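Local coordinates for CELL WALL surface anchor family protein (Streptococcus pneumoniae, PDB 2Y1V) that forms the shaft of the pneumococcal pilus as its major, backbone pilin, polymerising head to tail into a cell-wall-anchored fibre, at residues Q463-T468 with A504-A509; D213-G218 with I272-T277. All coordinates share one frame; numbering follows the deposited sequence.

Contact 1. Residues Q463-T468 with A504-A509. With NI (nickel (II) ion), chain E.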
# COMPACT_ATOMS: atom_id res chain seq x y z
N GLN A 463 -26.37 13.68 -18.97
CA GLN A 463 -26.61 14.82 -19.84
C GLN A 463 -25.36 15.24 -20.59
O GLN A 463 -25.43 15.75 -21.72
CB GLN A 463 -27.21 15.98 -19.04
CG GLN A 463 -28.69 15.77 -18.69
CD GLN A 463 -29.58 15.80 -19.92
OE1 GLN A 463 -30.47 14.96 -20.08
NE2 GLN A 463 -29.31 16.75 -20.81
N LEU A 464 -24.20 15.03 -19.98
CA LEU A 464 -22.96 15.33 -20.67
C LEU A 464 -22.89 14.44 -21.90
O LEU A 464 -22.48 14.88 -22.97
CB LEU A 464 -21.76 15.07 -19.76
CG LEU A 464 -20.45 15.39 -20.46
CD1 LEU A 464 -20.40 16.88 -20.85
CD2 LEU A 464 -19.25 14.98 -19.60
N VAL A 465 -23.30 13.19 -21.74
CA VAL A 465 -23.34 12.25 -22.85
C VAL A 465 -24.23 12.77 -23.98
O VAL A 465 -23.79 12.86 -25.13
CB VAL A 465 -23.85 10.87 -22.37
CG1 VAL A 465 -23.98 9.89 -23.54
CG2 VAL A 465 -22.91 10.32 -21.32
N VAL A 466 -25.47 13.14 -23.64
CA VAL A 466 -26.41 13.58 -24.67
C VAL A 466 -26.03 14.95 -25.22
O VAL A 466 -26.25 15.24 -26.39
CB VAL A 466 -27.89 13.54 -24.19
CG1 VAL A 466 -28.12 14.49 -23.04
CG2 VAL A 466 -28.82 13.88 -25.34
N THR A 467 -25.44 15.79 -24.38
CA THR A 467 -24.99 17.12 -24.80
C THR A 467 -23.84 17.02 -25.81
O THR A 467 -23.81 17.76 -26.80
CB THR A 467 -24.49 17.95 -23.60
OG1 THR A 467 -25.50 17.97 -22.58
CG2 THR A 467 -24.17 19.37 -24.04
N THR A 468 -22.88 16.13 -25.55
CA THR A 468 -21.78 15.95 -26.49
C THR A 468 -22.28 15.19 -27.71
O THR A 468 -21.83 15.42 -28.83
CB THR A 468 -20.55 15.23 -25.87
OG1 THR A 468 -21.00 14.17 -25.01
CG2 THR A 468 -19.70 16.20 -25.06
N ALA A 504 -14.95 10.74 -24.38
CA ALA A 504 -14.56 10.87 -22.98
C ALA A 504 -15.78 10.85 -22.07
O ALA A 504 -15.72 10.35 -20.95
CB ALA A 504 -13.75 12.13 -22.75
N ALA A 505 -16.88 11.42 -22.56
CA ALA A 505 -18.13 11.49 -21.78
C ALA A 505 -18.71 10.10 -21.53
O ALA A 505 -19.24 9.81 -20.46
CB ALA A 505 -19.15 12.36 -22.50
N VAL A 506 -18.61 9.24 -22.54
CA VAL A 506 -19.11 7.87 -22.43
C VAL A 506 -18.23 7.11 -21.46
O VAL A 506 -18.72 6.42 -20.54
CB VAL A 506 -19.15 7.18 -23.80
CG1 VAL A 506 -19.37 5.69 -23.66
CG2 VAL A 506 -20.23 7.80 -24.67
N ILE A 507 -16.92 7.24 -21.62
CA ILE A 507 -16.03 6.56 -20.70
C ILE A 507 -16.28 6.99 -19.28
O ILE A 507 -16.21 6.18 -18.37
CB ILE A 507 -14.56 6.81 -21.02
CG1 ILE A 507 -14.18 6.10 -22.32
CG2 ILE A 507 -13.72 6.33 -19.85
CD1 ILE A 507 -12.99 6.73 -23.06
N ALA A 508 -16.56 8.28 -19.10
CA ALA A 508 -16.85 8.80 -17.77
C ALA A 508 -18.23 8.28 -17.27
O ALA A 508 -18.41 7.97 -16.10
CB ALA A 508 -16.79 10.33 -17.76
N ALA A 509 -19.19 8.16 -18.18
CA ALA A 509 -20.53 7.68 -17.80
C ALA A 509 -20.54 6.18 -17.55
O ALA A 509 -21.36 5.70 -16.79
CB ALA A 509 -21.55 8.04 -18.86
NI NI E . -17.90 8.81 -13.77
O HOH W 1 -17.55 8.38 -11.25
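Leu464, Val465 and Thr468 meet Ala505, Val506 and Ala509 where two antiparallel helices pack as a hairpin. The helices are 459-480 and 489-509. Their local axes pass 8.7 Å apart with an interhelical angle of 162°, a separation that suits the small alanine side chains at the interface.

The packing across the interface is apolar. CB of Ala505 points at the other helix, and both CG and CD2 of Leu464 press on it. Val465 reaches across with one branch: its CG2 touches Ala509 CB at 3.6 Å and also lies 3.8 Å from Ala505 O. CG1 stands anti to the backbone N (chi1 176°) and lies more loosely beside Val506 CG2. Arg452, from a loop, also touches Val465, Val506 and Ala509.

Polar groups bond within their own helix. Thr468 OG1 donates to Leu464 O at 2.6 Å, while its own backbone N reaches the same oxygen from the opposite face of the carbonyl plane. This grip holds OG1 against Ala505 CB, 3.6 Å away.

Metal binding adds a third element. Near the end of helix 489-509 a nickel ion is bound by Ala508, Glu461, Asp280 and a water, and Asn511 belongs to the site. The ion lies 2.5 Å from Ala508 O.

Contact 2. Residues D213-G218 with I272-T277. With NI (nickel (II) ion), chain F.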
# COMPACT_ATOMS: atom_id res chain seq x y z
N ASP A 213 -2.83 1.59 3.88
CA ASP A 213 -3.01 1.21 2.46
C ASP A 213 -3.23 2.41 1.54
O ASP A 213 -3.96 3.35 1.89
CB ASP A 213 -4.16 0.21 2.27
CG ASP A 213 -4.12 -0.46 0.87
OD1 ASP A 213 -3.31 -0.03 0.01
OD2 ASP A 213 -4.89 -1.42 0.63
N ARG A 214 -2.59 2.39 0.38
CA ARG A 214 -2.77 3.46 -0.60
C ARG A 214 -2.88 2.89 -1.99
O ARG A 214 -2.11 2.00 -2.38
CB ARG A 214 -1.65 4.51 -0.56
CG ARG A 214 -1.65 5.48 0.64
CD ARG A 214 -2.93 6.34 0.71
NE ARG A 214 -2.86 7.34 1.78
CZ ARG A 214 -3.03 7.07 3.07
NH1 ARG A 214 -3.31 5.82 3.46
NH2 ARG A 214 -2.93 8.04 3.98
N MSE A 215 -3.81 3.45 -2.75
CA MSE A 215 -4.24 2.85 -3.97
C MSE A 215 -3.98 3.77 -5.14
O MSE A 215 -4.06 5.00 -5.00
CB MSE A 215 -5.73 2.62 -3.86
CG MSE A 215 -6.15 1.21 -3.94
SE MSE A 215 -7.92 1.12 -3.14
CE MSE A 215 -7.47 0.33 -1.40
N THR A 216 -3.64 3.18 -6.29
CA THR A 216 -3.54 3.92 -7.54
C THR A 216 -4.95 4.41 -7.91
O THR A 216 -5.96 3.82 -7.48
CB THR A 216 -2.89 3.08 -8.68
OG1 THR A 216 -3.73 1.98 -9.02
CG2 THR A 216 -1.51 2.54 -8.29
N GLU A 217 -4.99 5.49 -8.69
CA GLU A 217 -6.19 6.30 -8.98
C GLU A 217 -7.39 5.52 -9.50
O GLU A 217 -8.53 5.85 -9.18
CB GLU A 217 -5.85 7.42 -9.98
CG GLU A 217 -5.78 6.93 -11.45
CD GLU A 217 -5.00 7.86 -12.39
OE1 GLU A 217 -4.90 9.08 -12.12
OE2 GLU A 217 -4.49 7.36 -13.43
N GLY A 218 -7.13 4.50 -10.32
CA GLY A 218 -8.19 3.72 -10.98
C GLY A 218 -8.97 2.80 -10.07
O GLY A 218 -9.87 2.06 -10.51
N ILE A 272 -7.96 -7.93 8.41
CA ILE A 272 -8.60 -6.69 7.96
C ILE A 272 -9.09 -6.92 6.53
O ILE A 272 -8.32 -7.29 5.63
CB ILE A 272 -7.61 -5.49 8.03
CG1 ILE A 272 -7.04 -5.35 9.45
CG2 ILE A 272 -8.28 -4.18 7.63
CD1 ILE A 272 -5.68 -4.80 9.50
N THR A 273 -10.37 -6.70 6.31
CA THR A 273 -10.98 -6.92 5.03
C THR A 273 -11.59 -5.61 4.63
O THR A 273 -11.91 -4.80 5.50
CB THR A 273 -12.11 -7.99 5.08
OG1 THR A 273 -13.17 -7.54 5.94
CG2 THR A 273 -11.58 -9.32 5.57
N TYR A 274 -11.77 -5.42 3.33
CA TYR A 274 -12.32 -4.19 2.78
C TYR A 274 -12.36 -4.29 1.27
O TYR A 274 -11.82 -5.23 0.68
CB TYR A 274 -11.48 -2.98 3.21
CG TYR A 274 -10.03 -3.07 2.85
CD1 TYR A 274 -9.13 -3.71 3.68
CD2 TYR A 274 -9.54 -2.51 1.68
CE1 TYR A 274 -7.80 -3.80 3.36
CE2 TYR A 274 -8.21 -2.60 1.34
CZ TYR A 274 -7.34 -3.24 2.19
OH TYR A 274 -5.98 -3.33 1.88
N SER A 275 -12.99 -3.32 0.61
CA SER A 275 -13.09 -3.38 -0.84
C SER A 275 -12.86 -2.04 -1.52
O SER A 275 -12.81 -0.99 -0.88
CB SER A 275 -14.45 -3.91 -1.26
OG SER A 275 -15.42 -2.88 -1.14
N ALA A 276 -12.75 -2.09 -2.84
CA ALA A 276 -12.50 -0.91 -3.65
C ALA A 276 -13.15 -1.13 -5.01
O ALA A 276 -13.24 -2.28 -5.47
CB ALA A 276 -11.01 -0.69 -3.81
N THR A 277 -13.57 -0.05 -5.65
CA THR A 277 -14.25 -0.14 -6.94
C THR A 277 -13.32 0.33 -8.06
O THR A 277 -12.72 1.40 -7.98
CB THR A 277 -15.54 0.69 -6.93
OG1 THR A 277 -16.18 0.54 -5.66
CG2 THR A 277 -16.50 0.25 -8.04
NI NI F . -4.02 5.88 -14.47
O HOH W 2 -3.44 4.72 -12.26
O HOH W 3 -6.01 4.77 -13.49
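The hydroxyl of Tyr274 meets the carboxylate of Asp213, whose OD2 lies near the plane of the ring, inside the Cna-B-like domain that holds both segments. Tyr274 OH donates to Asp213 OD2 at 2.5 Å. The carboxylate and ring planes are turned 74° apart. The hydroxyl meets OD2 on its anti side, 20° out of the carboxylate plane. CG of Asp213 lies anti to the backbone N (chi1 -166°), which carries the carboxylate across to the ring. Lys165 NZ also bonds OD2, and Asp291 N bonds OD1, so the buried carboxylate is held at both oxygens. Asp213 also touches Asn290, a setting consistent with an intramolecular isopeptide site of this family.

Met215, a selenomethionine, runs past Tyr274 in the opposite direction. Its chain bends at chi3. CE ends at the ring edge, near the ring plane, 4.1 Å from Tyr274 CE2. SE rests on Ala276 CB at 3.6 Å. The selenium and the terminal methyl thus touch two residues of the strand.

The facing parts run in nearly the same direction, but no backbone hydrogen bond joins them. They belong to different sheets and meet mainly through side chains. Strand 208-214 pairs with 248-253 and 288-297, and Phe249 packs edge-to-face with Tyr274. Strand 268-278 lies between 191-200 and 219-230.

In the fold
From the N terminus, the chain reaches contact 2 first. Strand 208-214 leads into 213-218, and the chain passes through strands 219-230, 240-245 and 248-253 before 272-277 closes this loop of 53 residues. Contact 2 thus joins two sheets inside one Cna-B-like domain. The chain then runs through the strands of the next domain before helix 459-480 opens contact 1. A mostly helical excursion of 35 residues brings 504-509 back beside 463-468. The two contacts follow in series and neither encloses the other. The centres of contact 1 and contact 2 are about 26 Å apart, and the nearest atoms of contact 1 and contact 2 about 11 Å apart. The nickel ion at contact 1 also binds Asp280, just beyond strand 268-278, and so connects these two regions.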